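Transcriptional regulator (Saccharomonospora viridis, PDB 4KWA) binds choline in its C-terminal domain and probably acts as a TetR-family DNA-binding transcriptional repressor. Local coordinates at residues L89-L94 with C173-M178; A69-I74 with V82-L87; D50-A55 with P113-L118; R7-T12 with S32-S37. One frame throughout, in Å; residues are numbered along the deposited sequence.

Interaction 1 of 4, residues L89-L94 with C173-M178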
loop_
_atom_site.group_PDB
_atom_site.type_symbol
_atom_site.label_atom_id
_atom_site.label_comp_id
_atom_site.label_asym_id
_atom_site.label_seq_id
_atom_site.Cartn_x
_atom_site.Cartn_y
_atom_site.Cartn_z
ATOM N N LEU A 89 -11.050 7.118 5.452
ATOM C CA LEU A 89 -11.658 6.391 4.353
ATOM C C LEU A 89 -11.449 7.082 3.039
ATOM O O LEU A 89 -11.496 8.280 2.989
ATOM C CB LEU A 89 -13.153 6.231 4.626
ATOM C CG LEU A 89 -13.425 5.523 5.934
ATOM C CD1 LEU A 89 -14.930 5.428 6.118
ATOM C CD2 LEU A 89 -12.759 4.189 6.052
ATOM N N PRO A 90 -11.293 6.340 1.940
ATOM C CA PRO A 90 -11.084 7.009 0.678
ATOM C C PRO A 90 -12.413 7.405 0.073
ATOM O O PRO A 90 -12.754 6.922 -1.013
ATOM C CB PRO A 90 -10.436 5.921 -0.177
ATOM C CG PRO A 90 -10.932 4.656 0.431
ATOM C CD PRO A 90 -10.910 4.903 1.893
ATOM N N THR A 91 -13.145 8.306 0.737
ATOM C CA THR A 91 -14.450 8.740 0.208
ATOM C C THR A 91 -14.297 9.584 -1.068
ATOM O O THR A 91 -13.287 10.266 -1.344
ATOM C CB THR A 91 -15.224 9.441 1.307
ATOM O OG1 THR A 91 -14.385 10.388 1.926
ATOM C CG2 THR A 91 -15.547 8.507 2.392
ATOM N N PRO A 92 -15.367 9.612 -1.875
ATOM C CA PRO A 92 -15.349 10.398 -3.083
ATOM C C PRO A 92 -14.734 11.811 -2.877
ATOM O O PRO A 92 -14.941 12.398 -1.857
ATOM C CB PRO A 92 -16.822 10.464 -3.454
ATOM C CG PRO A 92 -17.437 9.250 -2.811
ATOM C CD PRO A 92 -16.532 8.738 -1.752
ATOM N N GLY A 93 -13.955 12.278 -3.835
ATOM C CA GLY A 93 -13.314 13.604 -3.809
ATOM C C GLY A 93 -11.888 13.656 -3.329
ATOM O O GLY A 93 -11.053 12.810 -3.662
ATOM N N LEU A 94 -11.637 14.583 -2.430
ATOM C CA LEU A 94 -10.337 14.864 -1.925
ATOM C C LEU A 94 -9.732 13.653 -1.180
ATOM O O LEU A 94 -8.561 13.347 -1.383
ATOM C CB LEU A 94 -10.450 16.090 -0.966
ATOM C CG LEU A 94 -9.133 16.522 -0.321
ATOM C CD1 LEU A 94 -8.006 16.652 -1.303
ATOM C CD2 LEU A 94 -9.224 17.837 0.470
ATOM N N CYS A 173 -15.420 -5.298 -2.237
ATOM C CA CYS A 173 -14.872 -4.218 -1.414
ATOM C C CYS A 173 -15.558 -2.910 -1.804
ATOM O O CYS A 173 -16.033 -2.719 -2.950
ATOM C CB CYS A 173 -13.325 -4.140 -1.528
ATOM S SG CYS A 173 -12.451 -5.601 -0.867
ATOM N N SER A 174 -15.764 -2.066 -0.835
ATOM C CA SER A 174 -16.319 -0.723 -1.095
ATOM C C SER A 174 -15.890 0.082 0.107
ATOM O O SER A 174 -15.468 -0.495 1.101
ATOM C CB SER A 174 -17.837 -0.720 -1.130
ATOM O OG SER A 174 -18.327 -1.168 0.154
ATOM N N VAL A 175 -16.059 1.413 0.037
ATOM C CA VAL A 175 -15.759 2.223 1.251
ATOM C C VAL A 175 -16.691 1.737 2.408
ATOM O O VAL A 175 -16.289 1.726 3.556
ATOM C CB VAL A 175 -16.019 3.720 0.996
ATOM C CG1 VAL A 175 -15.898 4.535 2.275
ATOM C CG2 VAL A 175 -15.080 4.291 -0.049
ATOM N N ASP A 176 -18.007 1.472 2.149
ATOM C CA ASP A 176 -18.925 0.997 3.205
ATOM C C ASP A 176 -18.403 -0.280 3.843
ATOM O O ASP A 176 -18.416 -0.425 5.058
ATOM C CB ASP A 176 -20.352 0.738 2.663
ATOM C CG ASP A 176 -21.121 2.037 2.309
ATOM O OD1 ASP A 176 -20.907 3.093 2.908
ATOM O OD2 ASP A 176 -22.010 1.967 1.444
ATOM N N HIS A 177 -17.846 -1.187 3.029
ATOM C CA HIS A 177 -17.330 -2.472 3.584
ATOM C C HIS A 177 -16.091 -2.234 4.464
ATOM O O HIS A 177 -15.975 -2.802 5.529
ATOM C CB HIS A 177 -17.148 -3.502 2.504
ATOM C CG HIS A 177 -18.463 -3.940 1.888
ATOM N ND1 HIS A 177 -18.813 -3.683 0.570
ATOM C CD2 HIS A 177 -19.541 -4.566 2.439
ATOM C CE1 HIS A 177 -20.016 -4.179 0.328
ATOM N NE2 HIS A 177 -20.481 -4.717 1.445
HETATM N N MSE A 178 -15.216 -1.343 4.009
HETATM C CA MSE A 178 -14.017 -0.990 4.785
HETATM C C MSE A 178 -14.425 -0.370 6.130
HETATM O O MSE A 178 -13.813 -0.622 7.194
HETATM C CB MSE A 178 -13.213 0.015 3.902
HETATM C CG MSE A 178 -12.102 0.628 4.711
HETATM SE SE MSE A 178 -10.839 1.514 3.457
HETATM C CE MSE A 178 -9.581 2.159 4.740
#
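V175 and M178 meet L89, P90 and T91 where the loop 89-94 packs against the first turn of helix 175-190. The contacts centre on V175. Its CG1 lies 4.0 Å from L89 CB and also touches T91 CG2, whose side chain crosses that of V175 at about a right angle. CG2, the other branch, packs on the P90 carbonyl, 3.6 Å from P90 O. The proline ring and the valine slide past each other in opposite directions.

M178 is selenomethionine. Its CG is anti to the backbone N (chi1 170°), and the chain runs on extended. P90 and M178 reach toward each other tip to tip, with P90 CD 3.7 Å from M178 SE. The L89 and M178 side chains slide past each other in opposite directions, with L89 CD2 3.9 Å from M178 CG.

Polar bonds do not cross the contact. S174 is the N-cap of its helix, and its OG accepts from H177 N at 2.9 Å. D176 pairs with R179. P90 centres an inverse gamma turn and also touches W99 of the choline pocket.

The loop is therefore held to the helix mainly by van der Waals contacts within the ligand-binding domain, and P90 links this packing to a pocket residue.

Interaction 2 of 4, residues A69-I74 with V82-L87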
loop_
_atom_site.group_PDB
_atom_site.type_symbol
_atom_site.label_atom_id
_atom_site.label_comp_id
_atom_site.label_asym_id
_atom_site.label_seq_id
_atom_site.Cartn_x
_atom_site.Cartn_y
_atom_site.Cartn_z
ATOM N N ALA A 69 -10.216 19.950 13.178
ATOM C CA ALA A 69 -11.561 20.517 13.031
ATOM C C ALA A 69 -12.630 19.482 13.353
ATOM O O ALA A 69 -13.545 19.738 14.117
ATOM C CB ALA A 69 -11.790 21.028 11.609
ATOM N N GLU A 70 -12.420 18.272 12.858
ATOM C CA GLU A 70 -13.351 17.205 13.043
ATOM C C GLU A 70 -13.375 16.758 14.526
ATOM O O GLU A 70 -14.442 16.601 15.081
ATOM C CB GLU A 70 -13.011 16.027 12.117
ATOM C CG GLU A 70 -13.905 14.791 12.267
ATOM C CD GLU A 70 -15.356 14.970 11.798
ATOM O OE1 GLU A 70 -15.725 16.057 11.301
ATOM O OE2 GLU A 70 -16.124 13.981 11.901
ATOM N N LEU A 71 -12.236 16.721 15.196
ATOM C CA LEU A 71 -12.200 16.149 16.558
ATOM C C LEU A 71 -12.300 17.115 17.729
ATOM O O LEU A 71 -12.386 16.630 18.858
ATOM C CB LEU A 71 -10.867 15.470 16.792
ATOM C CG LEU A 71 -10.671 14.048 16.241
ATOM C CD1 LEU A 71 -11.129 13.908 14.816
ATOM C CD2 LEU A 71 -9.215 13.642 16.390
ATOM N N HIS A 72 -12.226 18.429 17.501
ATOM C CA HIS A 72 -12.052 19.295 18.733
ATOM C C HIS A 72 -13.228 19.319 19.695
ATOM O O HIS A 72 -13.060 19.589 20.897
ATOM C CB HIS A 72 -11.572 20.699 18.430
ATOM C CG HIS A 72 -12.651 21.654 18.064
ATOM N ND1 HIS A 72 -13.341 21.575 16.871
ATOM C CD2 HIS A 72 -13.095 22.767 18.694
ATOM C CE1 HIS A 72 -14.202 22.580 16.807
ATOM N NE2 HIS A 72 -14.073 23.317 17.900
ATOM N N THR A 73 -14.421 19.035 19.189
ATOM C CA THR A 73 -15.568 18.975 20.136
ATOM C C THR A 73 -15.847 17.527 20.672
ATOM O O THR A 73 -16.923 17.269 21.269
ATOM C CB THR A 73 -16.895 19.469 19.542
ATOM O OG1 THR A 73 -17.314 18.518 18.563
ATOM C CG2 THR A 73 -16.846 20.901 18.981
ATOM N N ILE A 74 -14.933 16.576 20.419
ATOM C CA ILE A 74 -15.141 15.197 20.845
ATOM C C ILE A 74 -14.292 14.740 22.014
ATOM O O ILE A 74 -13.084 14.544 21.862
ATOM C CB ILE A 74 -14.854 14.251 19.664
ATOM C CG1 ILE A 74 -15.555 14.803 18.416
ATOM C CG2 ILE A 74 -15.346 12.867 19.999
ATOM C CD1 ILE A 74 -17.075 14.907 18.493
ATOM N N VAL A 82 -13.418 6.442 16.349
ATOM C CA VAL A 82 -14.367 6.240 15.229
ATOM C C VAL A 82 -14.271 7.371 14.206
ATOM O O VAL A 82 -14.212 7.091 13.019
ATOM C CB VAL A 82 -15.837 6.056 15.702
ATOM C CG1 VAL A 82 -16.816 6.072 14.518
ATOM C CG2 VAL A 82 -15.990 4.746 16.486
ATOM N N ARG A 83 -14.177 8.614 14.648
ATOM C CA ARG A 83 -14.032 9.724 13.713
ATOM C C ARG A 83 -12.698 9.721 12.995
ATOM O O ARG A 83 -12.621 9.912 11.828
ATOM C CB ARG A 83 -14.172 11.037 14.418
ATOM C CG ARG A 83 -15.576 11.500 14.511
ATOM C CD ARG A 83 -15.706 12.523 15.600
ATOM N NE ARG A 83 -17.091 12.665 15.956
ATOM C CZ ARG A 83 -17.924 13.485 15.363
ATOM N NH1 ARG A 83 -19.161 13.507 15.770
ATOM N NH2 ARG A 83 -17.514 14.281 14.394
ATOM N N LEU A 84 -11.655 9.503 13.745
ATOM C CA LEU A 84 -10.314 9.381 13.203
ATOM C C LEU A 84 -10.235 8.376 12.091
ATOM O O LEU A 84 -9.569 8.638 11.126
ATOM C CB LEU A 84 -9.274 8.994 14.258
ATOM C CG LEU A 84 -8.738 10.128 15.076
ATOM C CD1 LEU A 84 -7.905 9.599 16.250
ATOM C CD2 LEU A 84 -7.923 11.087 14.162
ATOM N N VAL A 85 -10.853 7.222 12.272
ATOM C CA VAL A 85 -10.839 6.151 11.291
ATOM C C VAL A 85 -11.685 6.555 10.115
ATOM O O VAL A 85 -11.240 6.389 8.966
ATOM C CB VAL A 85 -11.225 4.802 11.962
ATOM C CG1 VAL A 85 -11.475 3.744 10.922
ATOM C CG2 VAL A 85 -10.130 4.359 12.945
ATOM N N GLU A 86 -12.820 7.241 10.365
ATOM C CA GLU A 86 -13.683 7.733 9.306
ATOM C C GLU A 86 -12.921 8.702 8.319
ATOM O O GLU A 86 -13.149 8.723 7.082
ATOM C CB GLU A 86 -14.933 8.425 9.906
ATOM C CG GLU A 86 -15.858 9.041 8.851
ATOM C CD GLU A 86 -16.666 7.996 8.075
ATOM O OE1 GLU A 86 -16.897 6.865 8.591
ATOM O OE2 GLU A 86 -17.137 8.313 6.945
ATOM N N LEU A 87 -12.164 9.619 8.910
ATOM C CA LEU A 87 -11.295 10.551 8.159
ATOM C C LEU A 87 -10.257 9.858 7.254
ATOM O O LEU A 87 -9.705 10.475 6.370
ATOM C CB LEU A 87 -10.491 11.384 9.123
ATOM C CG LEU A 87 -11.226 12.452 9.841
ATOM C CD1 LEU A 87 -10.221 13.031 10.818
ATOM C CD2 LEU A 87 -11.692 13.456 8.807
#
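R83 meets E70 and I74 with its long side chain. E70 OE2 and R83 NH2 form a salt bridge at 2.9 Å. The hydrogen bond within it is weak, with an N-H...O angle of only 118°. The carboxylate and guanidinium planes are 39° apart, so the two groups do not pair flat. I74 lies across the arginine at about a right angle. Its CD1 rests over one guanidinium face, 3.4 Å from R83 NE and offset toward the rim.

A leucine cluster adds the apolar part. L71 CD2 packs 3.6 Å from L84 CD2, and these two side chains also cross at about a right angle. L71 CD1 reaches L87 CD1 at 4.2 Å.

Torsions and turns set these groups in place. E70 CG is anti to the backbone N (chi1 177°), and the chain then bends at chi2. R83 is extended from CG to NE, which carries its guanidinium out to E70 and I74. A type I turn from L71 to I74, with I74 N bonded to L71 O at 3.0 Å, brings I74 round to the arginine. I74 O accepts a hydrogen bond from R80 NH1.

The contact joins two successive helices through a short connection: helix 77-86 folds back beside the end of helix 48-71. L84 also packs on W126, T129 and T133 of helix 113-139. V85 turns to L182 and I186 of helix 175-190, and E86 forms a salt bridge with R179 there. Helix 77-86 thus lies among three helices of the all-helical ligand-binding domain.

Interaction 3 of 4, residues D50-A55 with P113-L118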
loop_
_atom_site.group_PDB
_atom_site.type_symbol
_atom_site.label_atom_id
_atom_site.label_comp_id
_atom_site.label_asym_id
_atom_site.label_seq_id
_atom_site.Cartn_x
_atom_site.Cartn_y
_atom_site.Cartn_z
ATOM N N ASP A 50 10.267 18.405 -7.085
ATOM C CA ASP A 50 9.941 19.464 -6.138
ATOM C C ASP A 50 8.478 19.769 -6.095
ATOM O O ASP A 50 7.973 20.098 -5.006
ATOM C CB ASP A 50 10.664 20.763 -6.390
ATOM C CG ASP A 50 11.981 20.804 -5.695
ATOM O OD1 ASP A 50 12.794 19.865 -5.899
ATOM O OD2 ASP A 50 12.167 21.750 -4.911
ATOM N N ILE A 51 7.791 19.725 -7.248
ATOM C CA ILE A 51 6.320 19.932 -7.230
ATOM C C ILE A 51 5.660 18.829 -6.336
ATOM O O ILE A 51 4.795 19.139 -5.507
ATOM C CB ILE A 51 5.691 19.914 -8.629
ATOM C CG1 ILE A 51 6.353 20.990 -9.477
ATOM C CG2 ILE A 51 4.149 20.133 -8.516
ATOM C CD1 ILE A 51 5.809 21.038 -10.880
ATOM N N LEU A 52 6.099 17.576 -6.460
ATOM C CA LEU A 52 5.525 16.481 -5.657
ATOM C C LEU A 52 5.807 16.726 -4.153
ATOM O O LEU A 52 4.882 16.698 -3.323
ATOM C CB LEU A 52 6.097 15.130 -6.050
ATOM C CG LEU A 52 5.653 13.837 -5.333
ATOM C CD1 LEU A 52 4.158 13.720 -5.347
ATOM C CD2 LEU A 52 6.278 12.589 -5.878
ATOM N N LEU A 53 7.066 17.067 -3.845
ATOM C CA LEU A 53 7.417 17.237 -2.445
ATOM C C LEU A 53 6.576 18.378 -1.823
ATOM O O LEU A 53 6.040 18.247 -0.701
ATOM C CB LEU A 53 8.922 17.510 -2.326
ATOM C CG LEU A 53 9.440 17.801 -0.948
ATOM C CD1 LEU A 53 9.421 16.504 -0.198
ATOM C CD2 LEU A 53 10.854 18.399 -1.110
ATOM N N GLU A 54 6.486 19.503 -2.518
ATOM C CA GLU A 54 5.793 20.666 -1.914
ATOM C C GLU A 54 4.282 20.505 -1.883
ATOM O O GLU A 54 3.553 21.007 -0.953
ATOM C CB GLU A 54 6.226 21.947 -2.634
ATOM C CG GLU A 54 7.727 22.272 -2.483
ATOM C CD GLU A 54 8.176 22.429 -1.012
ATOM O OE1 GLU A 54 7.309 22.806 -0.180
ATOM O OE2 GLU A 54 9.384 22.203 -0.684
ATOM N N ALA A 55 3.790 19.718 -2.852
ATOM C CA ALA A 55 2.344 19.403 -2.893
ATOM C C ALA A 55 2.004 18.460 -1.731
ATOM O O ALA A 55 0.958 18.628 -1.048
ATOM C CB ALA A 55 1.959 18.700 -4.241
ATOM N N PRO A 113 14.777 10.395 -0.771
ATOM C CA PRO A 113 14.966 10.618 0.703
ATOM C C PRO A 113 14.174 11.761 1.253
ATOM O O PRO A 113 13.711 11.622 2.373
ATOM C CB PRO A 113 16.495 10.875 0.866
ATOM C CG PRO A 113 16.991 11.270 -0.477
ATOM C CD PRO A 113 16.022 10.704 -1.526
ATOM N N LYS A 114 13.918 12.837 0.468
ATOM C CA LYS A 114 13.132 13.932 0.985
ATOM C C LYS A 114 11.671 13.471 1.104
ATOM O O LYS A 114 11.047 13.781 2.081
ATOM C CB LYS A 114 13.244 15.245 0.207
ATOM C CG LYS A 114 14.669 15.853 0.250
ATOM C CD LYS A 114 14.763 17.256 -0.325
ATOM C CE LYS A 114 14.698 17.345 -1.846
ATOM N NZ LYS A 114 15.059 18.717 -2.358
ATOM N N ILE A 115 11.159 12.747 0.117
ATOM C CA ILE A 115 9.837 12.223 0.132
ATOM C C ILE A 115 9.709 11.195 1.256
ATOM O O ILE A 115 8.715 11.249 1.987
ATOM C CB ILE A 115 9.406 11.610 -1.219
ATOM C CG1 ILE A 115 9.413 12.658 -2.349
ATOM C CG2 ILE A 115 8.036 10.921 -1.093
ATOM C CD1 ILE A 115 8.336 13.672 -2.241
ATOM N N ARG A 116 10.692 10.312 1.396
ATOM C CA ARG A 116 10.733 9.311 2.439
ATOM C C ARG A 116 10.642 9.953 3.839
ATOM O O ARG A 116 9.884 9.482 4.713
ATOM C CB ARG A 116 12.033 8.443 2.354
ATOM C CG ARG A 116 11.973 7.195 3.208
ATOM C CD ARG A 116 13.284 6.443 3.500
ATOM N NE ARG A 116 13.922 5.878 2.332
ATOM C CZ ARG A 116 15.118 6.225 1.825
ATOM N NH1 ARG A 116 15.920 7.123 2.415
ATOM N NH2 ARG A 116 15.542 5.612 0.725
ATOM N N ASP A 117 11.393 11.026 4.034
ATOM C CA ASP A 117 11.432 11.748 5.327
ATOM C C ASP A 117 10.112 12.449 5.591
ATOM O O ASP A 117 9.587 12.411 6.689
ATOM C CB ASP A 117 12.535 12.822 5.346
ATOM C CG ASP A 117 13.950 12.235 5.405
ATOM O OD1 ASP A 117 14.070 10.986 5.511
ATOM O OD2 ASP A 117 14.928 13.053 5.298
ATOM N N LEU A 118 9.534 13.087 4.578
ATOM C CA LEU A 118 8.274 13.699 4.756
ATOM C C LEU A 118 7.201 12.656 5.075
ATOM O O LEU A 118 6.406 12.872 5.997
ATOM C CB LEU A 118 7.928 14.518 3.517
ATOM C CG LEU A 118 6.621 15.350 3.557
ATOM C CD1 LEU A 118 6.681 16.506 2.624
ATOM C CD2 LEU A 118 5.363 14.525 3.232
#
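L53 packs against K114, I115 and L118 where two helices of the TetR fold run side by side. The segments 50-55 and 113-118 are nearly parallel, with axes 10° apart and 10.2 Å from each other. Helix 48-71 leads from the DNA-binding domain into the ligand-binding domain, and helix 113-139 belongs to the latter.

The tight side is apolar. L53 CD1 lies 3.7 Å from I115 CD1, and the two side chains slide past each other in opposite directions. I115 CD1 also touches L52 CG at 4.1 Å. L118 CD1 closes the cluster beside L53 CD1 at 3.9 Å. I115 packs further on V105 and S109 of helix 94-109, so a third helix borders this side.

The other side is looser and more exposed. The K114 chain crosses L53 at about a right angle and bends at chi3 (-75°), which turns CE from the line of the chain. K114 CD and CE each come 4.1 Å from L53 CD2, so the aliphatic part of the lysine packs against the leucine methyls. The charged end continues toward D50 without forming a salt bridge: K114 NZ stays 4.4 Å from D50 OD1.

Interaction 4 of 4, residues R7-T12 with S32-S37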
loop_
_atom_site.group_PDB
_atom_site.type_symbol
_atom_site.label_atom_id
_atom_site.label_comp_id
_atom_site.label_asym_id
_atom_site.label_seq_id
_atom_site.Cartn_x
_atom_site.Cartn_y
_atom_site.Cartn_z
ATOM N N ARG A 7 0.407 28.346 -4.448
ATOM C CA ARG A 7 -0.672 27.537 -3.972
ATOM C C ARG A 7 -1.511 26.938 -5.110
ATOM O O ARG A 7 -1.914 25.798 -5.072
ATOM C CB ARG A 7 -1.583 28.458 -3.148
ATOM C CG ARG A 7 -2.668 27.744 -2.388
ATOM C CD ARG A 7 -3.714 28.698 -1.856
ATOM N NE ARG A 7 -4.493 29.311 -2.953
ATOM C CZ ARG A 7 -5.467 28.678 -3.623
ATOM N NH1 ARG A 7 -5.738 27.378 -3.369
ATOM N NH2 ARG A 7 -6.122 29.314 -4.602
ATOM N N ARG A 8 -1.814 27.772 -6.117
ATOM C CA ARG A 8 -2.617 27.333 -7.259
ATOM C C ARG A 8 -1.908 26.237 -8.055
ATOM O O ARG A 8 -2.514 25.239 -8.383
ATOM C CB ARG A 8 -3.114 28.515 -8.112
ATOM C CG ARG A 8 -4.479 29.034 -7.589
ATOM C CD ARG A 8 -5.084 30.286 -8.251
ATOM N NE ARG A 8 -5.235 30.177 -9.708
ATOM C CZ ARG A 8 -4.392 30.693 -10.612
ATOM N NH1 ARG A 8 -4.612 30.486 -11.935
ATOM N NH2 ARG A 8 -3.329 31.414 -10.212
ATOM N N ILE A 9 -0.611 26.429 -8.277
ATOM C CA ILE A 9 0.166 25.387 -8.933
ATOM C C ILE A 9 0.090 24.104 -8.164
ATOM O O ILE A 9 -0.137 23.018 -8.732
ATOM C CB ILE A 9 1.646 25.794 -9.084
ATOM C CG1 ILE A 9 1.826 26.950 -10.050
ATOM C CG2 ILE A 9 2.470 24.611 -9.571
ATOM C CD1 ILE A 9 3.209 27.590 -10.045
ATOM N N LEU A 10 0.299 24.183 -6.848
ATOM C CA LEU A 10 0.260 22.981 -6.009
ATOM C C LEU A 10 -1.054 22.318 -5.921
ATOM O O LEU A 10 -1.141 21.104 -5.955
ATOM C CB LEU A 10 0.786 23.290 -4.605
ATOM C CG LEU A 10 2.247 23.663 -4.553
ATOM C CD1 LEU A 10 2.553 24.033 -3.122
ATOM C CD2 LEU A 10 3.151 22.572 -5.043
ATOM N N GLU A 11 -2.104 23.107 -5.851
ATOM C CA GLU A 11 -3.466 22.523 -5.811
ATOM C C GLU A 11 -3.806 21.784 -7.088
ATOM O O GLU A 11 -4.317 20.651 -7.042
ATOM C CB GLU A 11 -4.484 23.607 -5.560
ATOM C CG GLU A 11 -5.826 23.018 -5.175
ATOM C CD GLU A 11 -6.721 24.033 -4.455
ATOM O OE1 GLU A 11 -6.270 25.186 -4.254
ATOM O OE2 GLU A 11 -7.848 23.664 -4.035
ATOM N N THR A 12 -3.465 22.396 -8.199
ATOM C CA THR A 12 -3.661 21.814 -9.531
ATOM C C THR A 12 -2.788 20.551 -9.687
ATOM O O THR A 12 -3.311 19.465 -10.086
ATOM C CB THR A 12 -3.439 22.878 -10.648
ATOM O OG1 THR A 12 -4.382 23.940 -10.511
ATOM C CG2 THR A 12 -3.580 22.289 -11.980
ATOM N N SER A 32 -1.449 24.523 -18.641
ATOM C CA SER A 32 -2.701 24.634 -19.428
ATOM C C SER A 32 -3.928 24.792 -18.553
ATOM O O SER A 32 -4.896 25.521 -18.858
ATOM C CB SER A 32 -2.937 23.354 -20.249
ATOM O OG SER A 32 -2.089 23.396 -21.364
ATOM N N GLU A 33 -3.953 24.038 -17.509
ATOM C CA GLU A 33 -5.077 24.052 -16.607
ATOM C C GLU A 33 -5.235 25.382 -15.936
ATOM O O GLU A 33 -6.360 25.827 -15.635
ATOM C CB GLU A 33 -4.814 22.999 -15.571
ATOM C CG GLU A 33 -5.810 22.916 -14.448
ATOM C CD GLU A 33 -6.595 21.675 -14.420
ATOM O OE1 GLU A 33 -7.212 21.533 -13.344
ATOM O OE2 GLU A 33 -6.585 20.891 -15.411
ATOM N N LEU A 34 -4.128 25.992 -15.587
ATOM C CA LEU A 34 -4.114 27.340 -14.926
ATOM C C LEU A 34 -3.890 28.582 -15.771
ATOM O O LEU A 34 -4.091 29.687 -15.286
ATOM C CB LEU A 34 -3.009 27.356 -13.874
ATOM C CG LEU A 34 -3.145 26.448 -12.695
ATOM C CD1 LEU A 34 -1.791 26.352 -12.064
ATOM C CD2 LEU A 34 -4.168 26.980 -11.723
ATOM N N GLY A 35 -3.442 28.452 -17.016
ATOM C CA GLY A 35 -3.213 29.619 -17.907
ATOM C C GLY A 35 -1.888 30.277 -17.598
ATOM O O GLY A 35 -1.722 31.477 -17.652
ATOM N N THR A 36 -0.902 29.495 -17.237
ATOM C CA THR A 36 0.389 30.124 -16.923
ATOM C C THR A 36 1.386 29.592 -17.927
ATOM O O THR A 36 0.997 28.952 -18.917
ATOM C CB THR A 36 0.798 29.872 -15.469
ATOM O OG1 THR A 36 -0.338 30.058 -14.632
ATOM C CG2 THR A 36 1.895 30.853 -15.021
ATOM N N SER A 37 2.655 29.926 -17.725
ATOM C CA SER A 37 3.689 29.462 -18.604
ATOM C C SER A 37 4.439 28.346 -17.925
ATOM O O SER A 37 4.417 28.140 -16.672
ATOM C CB SER A 37 4.627 30.619 -18.972
ATOM O OG SER A 37 5.159 31.239 -17.793
#
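L34 and T12 reach toward each other tip to tip in the DNA-binding domain, where helix 2-20 packs against helix 27-34. The latter is the first helix of the predicted helix-turn-helix motif, and G35, with positive phi, begins the turn that follows.

In L34, chi1 (-65°) sets CG anti to the carbonyl carbon. The two methyls beyond it meet different partners. CD2 comes 3.3 Å from T12 OG1, a close contact. CD1 lies over the backbone of helix 2-20, 3.8 Å from I9 CA, and the I9 and L34 side chains cross at about a right angle. I9 continues the core toward I41 and H44 of helix 38-44, the second helix of the motif.

R8 slides past L34 in the opposite direction. Its chain bends at chi3, and the guanidinium lays one face on L34 CD2, with R8 NH1 3.5 Å from that methyl. This places a flat charged group against a leucine near the surface.

T12 uses its two branches differently. OG1 faces L34, while CG2 is anti to the backbone N and turns to E33. The threonine and glutamate side chains pass in opposite directions. E33 is bent at chi2, and its carboxylate makes a long, weak ion pair with R15. Of the E33 atoms, CG comes closest to T12, 3.4 Å from T12 CG2.

How the interactions relate
Interaction 4 lies in the DNA-binding domain, and interactions 1 and 2 lie on the ligand-binding side. Interaction 3 stands between the two domains. Interactions 3 and 4 touch directly: L10 CD2 is 3.7 Å from A55 N, and their centres are about 19 Å apart. Interactions 2 and 3 share helix 48-71, with centres about 27 Å apart. Interactions 1 and 2 adjoin in sequence at L87 and L89, with centres about 16 Å apart. Q88, between them, is a choline-pocket residue along with W99 and D160. Side chains of M178, L87 and L118 are about 7, 8 and 8 Å from choline, so one side chain of each of interactions 1, 2 and 3 lies just beyond these pocket residues.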